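Local coordinates for protein nigritoxine (Vibrio nigripulchritudo, PDB 5M41) that acts as a bacterial toxin for crustaceans and insects and has a new fold, at residues Gln292-Ala297 and Gly338-Ala343; Ser459-Ile464 and Ser495-Asn500; Ile505-Thr510 and Leu527-Leu532; Ile509-Val514 and Asp559-Gly564; Gln555-Phe560 and Val576-Ser581. All coordinates share one frame; numbering follows the deposited sequence.

Contact 1: Gln292-Ala297 and Gly338-Ala343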
# COMPACT_ATOMS: atom_id res chain seq x y z
N GLN A 292 11.63 1.72 11.01
CA GLN A 292 10.25 2.12 10.69
C GLN A 292 9.80 3.36 11.45
O GLN A 292 10.34 3.64 12.51
CB GLN A 292 9.28 0.97 10.96
CG GLN A 292 8.93 0.72 12.44
CD GLN A 292 8.30 -0.66 12.62
OE1 GLN A 292 8.55 -1.57 11.83
NE2 GLN A 292 7.48 -0.81 13.63
N LEU A 293 8.82 4.09 10.93
CA LEU A 293 8.24 5.23 11.66
C LEU A 293 6.74 5.06 11.86
O LEU A 293 5.97 5.11 10.89
CB LEU A 293 8.54 6.57 10.96
CG LEU A 293 8.01 7.90 11.51
CD1 LEU A 293 8.48 8.18 12.94
CD2 LEU A 293 8.45 9.03 10.58
N LEU A 294 6.34 4.86 13.11
CA LEU A 294 4.93 4.65 13.44
C LEU A 294 4.32 5.99 13.77
O LEU A 294 4.87 6.73 14.57
CB LEU A 294 4.79 3.70 14.65
CG LEU A 294 3.34 3.32 14.97
CD1 LEU A 294 2.62 2.70 13.77
CD2 LEU A 294 3.25 2.41 16.18
N MET A 295 3.18 6.31 13.16
CA MET A 295 2.54 7.60 13.38
C MET A 295 1.04 7.44 13.53
O MET A 295 0.48 6.40 13.16
CB MET A 295 2.81 8.53 12.20
CG MET A 295 4.28 8.84 11.95
SD MET A 295 4.56 9.60 10.34
CE MET A 295 4.48 8.22 9.22
N SER A 296 0.39 8.49 14.03
CA SER A 296 -1.06 8.51 14.14
C SER A 296 -1.65 9.02 12.83
O SER A 296 -1.14 9.97 12.26
CB SER A 296 -1.48 9.43 15.29
OG SER A 296 -2.89 9.54 15.34
N ALA A 297 -2.70 8.37 12.35
CA ALA A 297 -3.40 8.84 11.15
C ALA A 297 -4.63 9.69 11.50
O ALA A 297 -5.37 10.09 10.62
CB ALA A 297 -3.78 7.66 10.26
N GLY A 338 -5.95 0.47 14.70
CA GLY A 338 -6.05 1.50 15.71
C GLY A 338 -5.88 2.90 15.16
O GLY A 338 -5.58 3.81 15.91
N GLY A 339 -6.04 3.05 13.85
CA GLY A 339 -5.92 4.37 13.24
C GLY A 339 -4.50 4.89 13.15
O GLY A 339 -4.29 6.10 13.17
N LYS A 340 -3.53 3.99 13.03
CA LYS A 340 -2.14 4.38 12.85
C LYS A 340 -1.67 4.10 11.42
O LYS A 340 -2.37 3.40 10.66
CB LYS A 340 -1.24 3.67 13.85
CG LYS A 340 -1.42 4.15 15.29
CD LYS A 340 -0.78 3.19 16.28
CE LYS A 340 -1.06 3.59 17.73
NZ LYS A 340 -0.51 4.94 18.07
N ILE A 341 -0.52 4.66 11.06
CA ILE A 341 0.16 4.40 9.78
C ILE A 341 1.64 4.22 10.07
O ILE A 341 2.22 4.99 10.81
CB ILE A 341 0.00 5.55 8.77
CG1 ILE A 341 -1.41 5.57 8.21
CG2 ILE A 341 0.94 5.35 7.57
CD1 ILE A 341 -1.64 6.67 7.18
N VAL A 342 2.24 3.19 9.48
CA VAL A 342 3.68 3.02 9.56
C VAL A 342 4.31 3.41 8.21
O VAL A 342 3.79 3.03 7.15
CB VAL A 342 4.09 1.60 10.02
CG1 VAL A 342 3.70 0.54 9.00
CG2 VAL A 342 5.57 1.52 10.36
N ALA A 343 5.37 4.21 8.25
CA ALA A 343 6.21 4.43 7.07
C ALA A 343 7.42 3.52 7.22
O ALA A 343 7.99 3.41 8.31
CB ALA A 343 6.66 5.87 6.97
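Strand 293-296 lies antiparallel to the start of strand 340-348 in an antiparallel sheet that branches or curls. Leu-293 and Ala-343 form a hydrogen-bonded pair, with Leu-293 N donating to Ala-343 O at 2.8 Å, almost straight (174°), and Ala-343 N answering to Leu-293 O. Met-295 and Ile-341 form the next such pair. Here Met-295 N meets Ile-341 O nearly along the C=O axis, whereas Ile-341 N sits 28° above the carbonyl plane of Met-295, at 2.9 Å from Met-295 O. Beyond the strand end, Ala-297 N still reaches Gly-339 O at 2.9 Å; Gly-339 has a positive phi, which favours glycine. The two faces of this antiparallel ladder differ. On that of Met-295, the thioether chain bends at chi3 and lays CE on Ala-343 CB at 3.9 Å. Past the strand end, Ala-297 CB rests against Ile-341 CG1 at 3.8 Å, and side chains of helix 386-396 touch both. On the face of Leu-294, CG stands anti to the backbone N (chi1 -174°), so that Leu-294 CD1 comes within 4.0 Å of Lys-340 CB, the two chains crossing obliquely. Arg-454 of helix 444-457 touches both Leu-294 and Lys-340, and Val-342 CG2 packs on Gln-292 CB at 3.8 Å.

Contact 2: Ser459-Ile464 and Ser495-Asn500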
# COMPACT_ATOMS: atom_id res chain seq x y z
N SER A 459 9.00 -2.91 26.27
CA SER A 459 9.69 -3.92 27.09
C SER A 459 10.34 -3.37 28.37
O SER A 459 11.07 -4.09 29.06
CB SER A 459 10.73 -4.67 26.24
OG SER A 459 11.61 -3.77 25.60
N GLY A 460 10.07 -2.11 28.70
CA GLY A 460 10.63 -1.48 29.90
C GLY A 460 9.63 -1.07 30.97
O GLY A 460 10.03 -0.53 32.01
N ARG A 461 8.34 -1.33 30.74
CA ARG A 461 7.26 -0.90 31.65
C ARG A 461 7.06 -1.80 32.89
O ARG A 461 7.36 -2.99 32.85
CB ARG A 461 5.93 -0.77 30.89
CG ARG A 461 5.33 -2.09 30.41
CD ARG A 461 3.82 -2.01 30.22
NE ARG A 461 3.21 -3.34 30.15
CZ ARG A 461 2.58 -3.95 31.16
NH1 ARG A 461 2.44 -3.36 32.33
NH2 ARG A 461 2.07 -5.16 30.97
N GLY A 462 6.53 -1.21 33.97
CA GLY A 462 6.26 -1.93 35.22
C GLY A 462 7.50 -2.43 35.93
O GLY A 462 7.93 -3.57 35.72
N ALA A 463 8.08 -1.56 36.77
CA ALA A 463 9.35 -1.81 37.49
C ALA A 463 9.53 -3.27 37.93
O ALA A 463 10.38 -3.99 37.40
CB ALA A 463 9.49 -0.86 38.67
N ILE A 464 8.72 -3.70 38.90
CA ILE A 464 8.54 -5.12 39.20
C ILE A 464 7.06 -5.42 38.98
O ILE A 464 6.20 -4.85 39.66
CB ILE A 464 9.00 -5.50 40.63
CG1 ILE A 464 10.52 -5.35 40.78
CG2 ILE A 464 8.58 -6.93 40.98
CD1 ILE A 464 11.04 -5.50 42.20
N SER A 495 -3.92 -2.85 38.16
CA SER A 495 -3.53 -1.69 37.38
C SER A 495 -2.57 -2.08 36.27
O SER A 495 -1.79 -3.02 36.41
CB SER A 495 -2.89 -0.62 38.26
OG SER A 495 -2.62 0.54 37.50
N GLN A 496 -2.63 -1.33 35.16
CA GLN A 496 -1.83 -1.66 34.01
C GLN A 496 -1.13 -0.46 33.40
O GLN A 496 -1.72 0.62 33.25
CB GLN A 496 -2.74 -2.35 32.99
CG GLN A 496 -2.05 -3.44 32.22
CD GLN A 496 -1.69 -4.65 33.05
OE1 GLN A 496 -2.48 -5.11 33.87
NE2 GLN A 496 -0.52 -5.19 32.81
N VAL A 497 0.14 -0.64 33.03
CA VAL A 497 0.89 0.47 32.45
C VAL A 497 0.63 0.54 30.94
O VAL A 497 1.10 -0.29 30.17
CB VAL A 497 2.41 0.40 32.74
CG1 VAL A 497 3.12 1.53 32.01
CG2 VAL A 497 2.70 0.49 34.23
N TYR A 498 -0.14 1.55 30.55
CA TYR A 498 -0.41 1.79 29.16
C TYR A 498 0.69 2.68 28.58
O TYR A 498 0.93 3.80 29.07
CB TYR A 498 -1.80 2.42 28.97
CG TYR A 498 -2.05 2.90 27.56
CD1 TYR A 498 -1.85 2.05 26.47
CD2 TYR A 498 -2.47 4.20 27.32
CE1 TYR A 498 -2.07 2.49 25.18
CE2 TYR A 498 -2.68 4.65 26.03
CZ TYR A 498 -2.49 3.80 24.97
OH TYR A 498 -2.70 4.26 23.70
N ILE A 499 1.36 2.18 27.55
CA ILE A 499 2.37 2.96 26.84
C ILE A 499 1.77 3.58 25.59
O ILE A 499 1.50 2.89 24.60
CB ILE A 499 3.63 2.14 26.48
CG1 ILE A 499 4.21 1.49 27.75
CG2 ILE A 499 4.67 3.04 25.81
CD1 ILE A 499 5.06 0.27 27.48
N ASN A 500 1.53 4.88 25.66
CA ASN A 500 0.95 5.64 24.57
C ASN A 500 2.07 5.97 23.61
O ASN A 500 2.91 6.83 23.90
CB ASN A 500 0.31 6.92 25.12
CG ASN A 500 -0.56 7.63 24.11
OD1 ASN A 500 -0.18 7.78 22.94
ND2 ASN A 500 -1.73 8.10 24.56
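Arg-461 carries this surface contact, laying its aliphatic chain over Val-497 and Ile-499, two residues of strand 496-500 that both point toward the loop 459-464. Its CG occupies the crowded position between the backbone N and the carbonyl carbon (chi1 69°), and from there the chain runs extended to NE. The root of the side chain meets isoleucine first: Arg-461 CB lies 3.7 Å from Ile-499 CD1, the tip of a branch whose CG1 is anti to its carbonyl carbon. Further out, Arg-461 slides past Val-497 in the opposite direction. Arg-461 CD approaches Val-497 CB at 3.8 Å and comes closer still, 3.2 Å, to Val-497 O, a carbonyl that accepts a hydrogen bond from the imidazole NE2 of His-556. The guanidinium then leans obliquely across the backbone of the strand, its plane turned 71° from the amide plane of Gln-496. Beside it, Val-497 CG2 touches the backbone at Gly-462 N, 4.2 Å away, where a positive phi of 66° favours glycine. The loop follows helix 444-457 and so lays its arginine on the outermost strand of a four-stranded antiparallel sheet, next to strand 505-515, while His-556, just past helix 546-555, flanks the same arginine and Gln-496.

Contact 3: Ile505-Thr510 and Leu527-Leu532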
# COMPACT_ATOMS: atom_id res chain seq x y z
N ILE A 505 3.92 8.87 26.21
CA ILE A 505 3.57 8.97 27.63
C ILE A 505 3.11 7.61 28.19
O ILE A 505 2.52 6.81 27.47
CB ILE A 505 2.49 10.07 27.87
CG1 ILE A 505 3.12 11.47 27.80
CG2 ILE A 505 1.74 9.88 29.19
CD1 ILE A 505 2.14 12.61 27.57
N GLU A 506 3.44 7.36 29.45
CA GLU A 506 2.94 6.20 30.18
C GLU A 506 1.74 6.61 31.03
O GLU A 506 1.78 7.65 31.68
CB GLU A 506 4.01 5.62 31.10
CG GLU A 506 5.20 5.02 30.38
CD GLU A 506 6.04 4.13 31.29
OE1 GLU A 506 5.88 4.23 32.51
OE2 GLU A 506 6.85 3.33 30.77
N LYS A 507 0.70 5.78 31.01
CA LYS A 507 -0.48 5.99 31.86
C LYS A 507 -0.79 4.71 32.63
O LYS A 507 -0.66 3.60 32.09
CB LYS A 507 -1.71 6.38 31.03
CG LYS A 507 -1.59 7.65 30.22
CD LYS A 507 -2.96 8.08 29.72
CE LYS A 507 -2.86 9.15 28.63
NZ LYS A 507 -4.23 9.51 28.15
N ASN A 508 -1.21 4.89 33.88
CA ASN A 508 -1.65 3.78 34.72
C ASN A 508 -3.16 3.64 34.65
O ASN A 508 -3.90 4.56 35.05
CB ASN A 508 -1.21 3.97 36.17
CG ASN A 508 0.29 3.94 36.33
OD1 ASN A 508 0.96 3.03 35.85
ND2 ASN A 508 0.82 4.93 37.01
N ILE A 509 -3.61 2.48 34.16
CA ILE A 509 -5.01 2.22 33.89
C ILE A 509 -5.55 1.12 34.78
O ILE A 509 -4.92 0.08 34.97
CB ILE A 509 -5.19 1.79 32.40
CG1 ILE A 509 -4.45 2.78 31.47
CG2 ILE A 509 -6.67 1.68 32.05
CD1 ILE A 509 -4.93 4.22 31.55
N THR A 510 -6.74 1.36 35.33
CA THR A 510 -7.41 0.37 36.15
C THR A 510 -8.84 0.33 35.69
O THR A 510 -9.42 1.39 35.39
CB THR A 510 -7.38 0.78 37.65
OG1 THR A 510 -6.01 0.81 38.07
CG2 THR A 510 -8.15 -0.21 38.54
N LEU A 527 -12.51 1.98 32.33
CA LEU A 527 -11.06 2.04 32.32
C LEU A 527 -10.63 3.49 32.57
O LEU A 527 -11.04 4.41 31.85
CB LEU A 527 -10.49 1.55 30.99
CG LEU A 527 -10.55 0.03 30.76
CD1 LEU A 527 -10.37 -0.33 29.29
CD2 LEU A 527 -9.56 -0.72 31.66
N GLN A 528 -9.82 3.71 33.60
CA GLN A 528 -9.48 5.08 33.97
C GLN A 528 -8.01 5.18 34.25
O GLN A 528 -7.38 4.22 34.70
CB GLN A 528 -10.31 5.54 35.16
CG GLN A 528 -11.76 5.85 34.82
CD GLN A 528 -12.54 6.46 35.98
OE1 GLN A 528 -12.59 5.89 37.07
NE2 GLN A 528 -13.18 7.59 35.73
N GLU A 529 -7.45 6.35 33.95
CA GLU A 529 -6.07 6.61 34.32
C GLU A 529 -6.04 7.42 35.64
O GLU A 529 -6.85 8.33 35.84
CB GLU A 529 -5.33 7.34 33.20
CG GLU A 529 -5.67 8.81 33.08
CD GLU A 529 -4.55 9.67 32.53
OE1 GLU A 529 -3.36 9.48 32.90
OE2 GLU A 529 -4.86 10.55 31.71
N SER A 530 -5.09 7.09 36.51
CA SER A 530 -4.88 7.83 37.76
C SER A 530 -3.80 8.89 37.58
O SER A 530 -2.87 8.71 36.78
CB SER A 530 -4.50 6.89 38.90
OG SER A 530 -3.28 6.22 38.59
N PHE A 531 -3.93 10.00 38.30
CA PHE A 531 -2.93 11.09 38.26
C PHE A 531 -3.00 11.92 39.57
O PHE A 531 -3.99 11.85 40.31
CB PHE A 531 -3.14 11.98 37.02
CG PHE A 531 -4.44 12.76 37.05
CD1 PHE A 531 -4.44 14.12 37.42
CD2 PHE A 531 -5.65 12.13 36.75
CE1 PHE A 531 -5.63 14.83 37.47
CE2 PHE A 531 -6.85 12.85 36.79
CZ PHE A 531 -6.83 14.20 37.15
N LEU A 532 -1.93 12.66 39.86
CA LEU A 532 -1.84 13.48 41.07
C LEU A 532 -2.28 14.91 40.76
O LEU A 532 -1.87 15.47 39.76
CB LEU A 532 -0.41 13.50 41.63
CG LEU A 532 0.24 12.21 42.18
CD1 LEU A 532 1.62 12.52 42.73
CD2 LEU A 532 -0.62 11.51 43.24
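Lys-507 is the first residue of strand 505-510 to meet strand 527-532, the returning arm of a beta hairpin. Its extended chain crosses the Glu-529 carboxylate obliquely, with Lys-507 CD 3.5 Å from Glu-529 OE1, and the salt bridge from Lys-507 NZ to Glu-529 OE2 is long at 3.8 Å. Asn-508 follows with its carbonyl: Ser-530 N donates to Asn-508 O at 3.2 Å, nearly along the C=O axis, and Glu-529 CA points a C-H at the same oxygen. Ile-509 forms a non-hydrogen-bonded pair with Glu-529. Its two branches part, CD1 resting on Glu-529 CB at 3.6 Å and CG2 on Leu-527 CD2 at 3.8 Å, the isoleucine and leucine crossing at about a right angle. Thr-510 closes a hydrogen-bonded pair with Gln-528: Thr-510 N reaches Gln-528 O at 3.0 Å in the carbonyl plane, while Gln-528 N comes back to Thr-510 O from 27° above the carbonyl plane of Thr-510. With 136° between their directions, the strands diverge before Asn-508, toward Ile-505 and Leu-532. Both charged groups have better partners, Lys-507 in Glu-548 and Glu-529 in Arg-541, so their mutual attraction is probably one link in a longer run of alternating charges across the sheet and onto helix 546-555.

Contact 4: Ile509-Val514 and Asp559-Gly564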
# COMPACT_ATOMS: atom_id res chain seq x y z
N ILE A 509 -3.61 2.48 34.16
CA ILE A 509 -5.01 2.22 33.89
C ILE A 509 -5.55 1.12 34.78
O ILE A 509 -4.92 0.08 34.97
CB ILE A 509 -5.19 1.79 32.40
CG1 ILE A 509 -4.45 2.78 31.47
CG2 ILE A 509 -6.67 1.68 32.05
CD1 ILE A 509 -4.93 4.22 31.55
N THR A 510 -6.74 1.36 35.33
CA THR A 510 -7.41 0.37 36.15
C THR A 510 -8.84 0.33 35.69
O THR A 510 -9.42 1.39 35.39
CB THR A 510 -7.38 0.78 37.65
OG1 THR A 510 -6.01 0.81 38.07
CG2 THR A 510 -8.15 -0.21 38.54
N TYR A 511 -9.41 -0.87 35.62
CA TYR A 511 -10.82 -1.00 35.35
C TYR A 511 -11.63 -0.79 36.64
O TYR A 511 -11.77 -1.71 37.46
CB TYR A 511 -11.12 -2.38 34.76
CG TYR A 511 -12.11 -2.39 33.64
CD1 TYR A 511 -12.06 -3.38 32.67
CD2 TYR A 511 -13.09 -1.40 33.53
CE1 TYR A 511 -12.96 -3.42 31.62
CE2 TYR A 511 -14.01 -1.42 32.48
CZ TYR A 511 -13.93 -2.44 31.53
OH TYR A 511 -14.79 -2.50 30.47
N ARG A 512 -12.20 0.40 36.79
CA ARG A 512 -12.81 0.81 38.06
C ARG A 512 -14.32 0.88 38.01
O ARG A 512 -14.89 1.07 36.93
CB ARG A 512 -12.30 2.19 38.44
CG ARG A 512 -10.84 2.25 38.79
CD ARG A 512 -10.42 3.70 38.81
NE ARG A 512 -10.64 4.32 40.10
CZ ARG A 512 -11.45 5.35 40.36
NH1 ARG A 512 -12.19 5.91 39.41
NH2 ARG A 512 -11.52 5.83 41.59
N LYS A 513 -14.97 0.77 39.17
CA LYS A 513 -16.43 0.84 39.22
C LYS A 513 -16.87 2.21 39.70
O LYS A 513 -16.69 2.56 40.87
CB LYS A 513 -17.03 -0.29 40.07
CG LYS A 513 -18.36 -0.79 39.53
CD LYS A 513 -18.87 -2.05 40.22
CE LYS A 513 -18.23 -3.32 39.69
NZ LYS A 513 -19.01 -3.94 38.58
N VAL A 514 -17.44 2.99 38.78
CA VAL A 514 -17.79 4.38 39.05
C VAL A 514 -19.29 4.65 38.98
O VAL A 514 -20.01 3.92 38.30
CB VAL A 514 -17.05 5.36 38.12
CG1 VAL A 514 -15.55 5.25 38.31
CG2 VAL A 514 -17.46 5.17 36.66
N ASP A 559 -5.22 -9.49 29.33
CA ASP A 559 -5.55 -9.35 30.76
C ASP A 559 -7.05 -9.34 31.01
O ASP A 559 -7.82 -8.80 30.20
CB ASP A 559 -4.96 -8.07 31.35
CG ASP A 559 -3.45 -7.92 31.10
OD1 ASP A 559 -2.68 -8.88 31.34
OD2 ASP A 559 -3.04 -6.83 30.67
N PHE A 560 -7.44 -9.91 32.15
CA PHE A 560 -8.84 -10.02 32.56
C PHE A 560 -9.11 -9.12 33.74
O PHE A 560 -8.20 -8.81 34.53
CB PHE A 560 -9.19 -11.46 32.94
CG PHE A 560 -9.23 -12.41 31.79
CD1 PHE A 560 -10.46 -12.85 31.28
CD2 PHE A 560 -8.06 -12.91 31.22
CE1 PHE A 560 -10.52 -13.75 30.21
CE2 PHE A 560 -8.10 -13.82 30.17
CZ PHE A 560 -9.34 -14.23 29.66
N ASN A 561 -10.36 -8.67 33.85
CA ASN A 561 -10.85 -7.89 34.97
C ASN A 561 -12.18 -8.45 35.39
O ASN A 561 -12.87 -9.07 34.57
CB ASN A 561 -11.05 -6.43 34.58
CG ASN A 561 -9.76 -5.74 34.25
OD1 ASN A 561 -9.43 -5.54 33.07
ND2 ASN A 561 -9.00 -5.41 35.28
N ASN A 562 -12.53 -8.23 36.66
CA ASN A 562 -13.85 -8.56 37.15
C ASN A 562 -14.71 -7.31 36.95
O ASN A 562 -14.49 -6.28 37.58
CB ASN A 562 -13.77 -8.96 38.63
CG ASN A 562 -15.10 -9.40 39.21
OD1 ASN A 562 -16.13 -9.50 38.52
ND2 ASN A 562 -15.09 -9.68 40.50
N ILE A 563 -15.64 -7.40 36.01
CA ILE A 563 -16.58 -6.30 35.76
C ILE A 563 -17.89 -6.59 36.49
O ILE A 563 -18.87 -5.85 36.35
CB ILE A 563 -16.81 -6.07 34.24
CG1 ILE A 563 -17.31 -7.37 33.56
CG2 ILE A 563 -15.54 -5.51 33.59
CD1 ILE A 563 -17.91 -7.19 32.17
N GLY A 564 -17.92 -7.67 37.26
CA GLY A 564 -19.10 -8.01 38.06
C GLY A 564 -18.93 -7.60 39.52
O GLY A 564 -18.55 -6.46 39.81
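This is a side-chain contact between two sheets: strand 505-515 of the four-stranded sheet presents Tyr-511 and Lys-513 to strand 560-562, the outermost strand of the six-stranded one, and to the turn after it. No backbone-to-backbone hydrogen bond joins the two segments. Lys-513 bends at chi3 (-82°) and again at chi4, bringing its ammonium between two successive carbonyls. Lys-513 NZ donates to Gly-564 O at 2.8 Å, in the carbonyl plane and on a lone pair, and to Ile-563 O at 2.9 Å from well above the plane of that carbonyl. Asn-525 OD1 also accepts from this ammonium, giving it a third oxygen. Tyr-511 packs alongside. Ile-563 CG2 sits over one ring face, 4.1 Å from the centroid of the Tyr-511 ring and offset toward its rim, a CH-pi contact. At the ring edge, Tyr-511 CD1 lies 3.7 Å from Asn-561 CG, the ring and amide planes standing 79° apart. The phenol oxygen is held by Arg-553. The turn that offers the carbonyls is itself fixed from within, since Gly-564 N donates to Asn-562 OD1 at 2.9 Å; an asparagine oxygen accepting from the backbone two residues on is an Asx turn.

Contact 5: Gln555-Phe560 and Val576-Ser581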
# COMPACT_ATOMS: atom_id res chain seq x y z
N GLN A 555 -3.10 -3.49 23.28
CA GLN A 555 -1.80 -3.60 23.95
C GLN A 555 -1.90 -4.53 25.17
O GLN A 555 -1.00 -5.33 25.41
CB GLN A 555 -1.34 -2.20 24.38
CG GLN A 555 0.14 -2.08 24.73
CD GLN A 555 0.48 -0.68 25.19
OE1 GLN A 555 0.58 -0.42 26.39
NE2 GLN A 555 0.62 0.24 24.24
N HIS A 556 -3.01 -4.47 25.89
CA HIS A 556 -3.25 -5.36 27.04
C HIS A 556 -4.35 -6.36 26.82
O HIS A 556 -5.14 -6.70 27.74
CB HIS A 556 -3.46 -4.52 28.28
CG HIS A 556 -2.23 -3.76 28.67
ND1 HIS A 556 -1.27 -4.31 29.43
CD2 HIS A 556 -1.76 -2.51 28.29
CE1 HIS A 556 -0.25 -3.43 29.56
NE2 HIS A 556 -0.56 -2.33 28.87
N LYS A 557 -4.38 -6.89 25.59
CA LYS A 557 -5.49 -7.76 25.13
C LYS A 557 -5.67 -9.05 25.92
O LYS A 557 -6.76 -9.59 25.94
CB LYS A 557 -5.36 -8.08 23.63
CG LYS A 557 -4.09 -8.82 23.25
CD LYS A 557 -4.22 -9.30 21.81
CE LYS A 557 -3.07 -10.20 21.42
NZ LYS A 557 -3.29 -10.72 20.04
N ASP A 558 -4.61 -9.52 26.57
CA ASP A 558 -4.63 -10.79 27.32
C ASP A 558 -5.11 -10.70 28.77
O ASP A 558 -5.36 -11.72 29.40
CB ASP A 558 -3.24 -11.44 27.30
CG ASP A 558 -2.72 -11.67 25.89
OD1 ASP A 558 -3.47 -12.24 25.07
OD2 ASP A 558 -1.56 -11.28 25.61
N ASP A 559 -5.22 -9.49 29.33
CA ASP A 559 -5.55 -9.35 30.76
C ASP A 559 -7.05 -9.34 31.01
O ASP A 559 -7.82 -8.80 30.20
CB ASP A 559 -4.96 -8.07 31.35
CG ASP A 559 -3.45 -7.92 31.10
OD1 ASP A 559 -2.68 -8.88 31.34
OD2 ASP A 559 -3.04 -6.83 30.67
N PHE A 560 -7.44 -9.91 32.15
CA PHE A 560 -8.84 -10.02 32.56
C PHE A 560 -9.11 -9.12 33.74
O PHE A 560 -8.20 -8.81 34.53
CB PHE A 560 -9.19 -11.46 32.94
CG PHE A 560 -9.23 -12.41 31.79
CD1 PHE A 560 -10.46 -12.85 31.28
CD2 PHE A 560 -8.06 -12.91 31.22
CE1 PHE A 560 -10.52 -13.75 30.21
CE2 PHE A 560 -8.10 -13.82 30.17
CZ PHE A 560 -9.34 -14.23 29.66
N VAL A 576 -12.00 -10.47 29.35
CA VAL A 576 -10.71 -10.13 28.78
C VAL A 576 -10.76 -8.71 28.16
O VAL A 576 -11.84 -8.22 27.83
CB VAL A 576 -10.25 -11.23 27.77
CG1 VAL A 576 -10.96 -11.09 26.43
CG2 VAL A 576 -8.74 -11.16 27.57
N ASN A 577 -9.61 -8.02 28.08
CA ASN A 577 -9.56 -6.68 27.51
C ASN A 577 -9.75 -6.62 26.00
O ASN A 577 -10.25 -5.61 25.48
CB ASN A 577 -8.24 -5.99 27.83
CG ASN A 577 -8.13 -5.58 29.27
OD1 ASN A 577 -9.12 -5.45 29.98
ND2 ASN A 577 -6.89 -5.35 29.71
N ASN A 578 -9.32 -7.69 25.30
CA ASN A 578 -9.34 -7.72 23.81
C ASN A 578 -10.58 -7.04 23.24
O ASN A 578 -11.71 -7.43 23.59
CB ASN A 578 -9.31 -9.15 23.29
CG ASN A 578 -8.95 -9.23 21.81
OD1 ASN A 578 -9.55 -8.55 20.95
ND2 ASN A 578 -7.95 -10.05 21.49
N PRO A 579 -10.40 -6.02 22.38
CA PRO A 579 -11.59 -5.29 21.97
C PRO A 579 -12.52 -6.08 21.04
O PRO A 579 -13.63 -5.65 20.80
CB PRO A 579 -11.03 -4.04 21.28
CG PRO A 579 -9.68 -4.44 20.81
CD PRO A 579 -9.17 -5.49 21.75
N TYR A 580 -12.07 -7.23 20.55
CA TYR A 580 -12.89 -8.10 19.70
C TYR A 580 -13.51 -9.26 20.48
O TYR A 580 -13.94 -10.25 19.89
CB TYR A 580 -12.03 -8.67 18.56
CG TYR A 580 -11.54 -7.61 17.59
CD1 TYR A 580 -12.32 -7.23 16.50
CD2 TYR A 580 -10.31 -7.01 17.76
CE1 TYR A 580 -11.86 -6.26 15.60
CE2 TYR A 580 -9.84 -6.06 16.87
CZ TYR A 580 -10.62 -5.67 15.81
OH TYR A 580 -10.12 -4.73 14.96
N SER A 581 -13.49 -9.18 21.81
CA SER A 581 -14.07 -10.22 22.65
C SER A 581 -15.58 -10.09 22.76
O SER A 581 -16.08 -9.00 23.11
CB SER A 581 -13.49 -10.13 24.06
OG SER A 581 -14.18 -11.02 24.91
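Asn-577 supplies two of the three hydrogen bonds that join the loop after helix 546-555 to the loop after strand 571-576. Its backbone N donates to Asp-559 O at 2.9 Å, nearly along the C=O axis. Its side-chain ND2 reaches His-556 O at 3.0 Å, with the oxygen close to the amide plane but the nitrogen 32° above the carbonyl plane. His-556 O thus serves two donors, because Asp-559 N also binds it at 3.2 Å, closing the type I turn from His-556 to Asp-559. Asn-578 N adds a weak bond to Lys-557 O, at 3.3 Å. The carbonyl of Asn-577 in turn accepts from Arg-553. Immediately after this first turn, Phe-560 enters the six-stranded antiparallel sheet and pairs with Val-576 in a non-hydrogen-bonded bridge, the two lying on the same face. The phenyl ring, with CG anti to the carbonyl carbon (chi1 -70°), takes Val-576 CB over one face, 3.8 Å from the centroid of the Phe-560 ring, in a CH-pi contact. A second type I turn runs from Asn-578 to Ser-581. Asn-578 OD1 accepts from Tyr-580 N at 2.9 Å on a lone pair, an Asx turn, and Asn-578 ND2 is taken up by Asn-693 of helix 688-704. The Lys-557 chain runs alongside Asn-578, pointing the same way, its CD 3.8 Å from Asn-578 ND2, and ends in a salt bridge to Glu-696. His-556 NE2 has its main partner in Val-497, while His-556 ND1 holds Asp-559 OD2 weakly.

How the contacts relate
Contact 1 comes first along the chain, closing a 40-residue loop rich in helix within its own sheet; it touches none of the others. Contact 2 closes the next loop, tying the segment after helix 444-457 to the outer strand 496-500. Contact 3 then closes a short hairpin. Contact 4 starts from the same strand and shares Ile-509 and Thr-510, but its longer loop takes in the 527-532 arm and runs on to 559-564, joining two sheets. Contact 5 opens at 555, just before the closing segment of contact 4, and shares Asp-559 and Phe-560 with it, so the two loops cross. Contacts 2 and 5 also meet directly, through Gln-555 and His-556 bonded to strand 496-500.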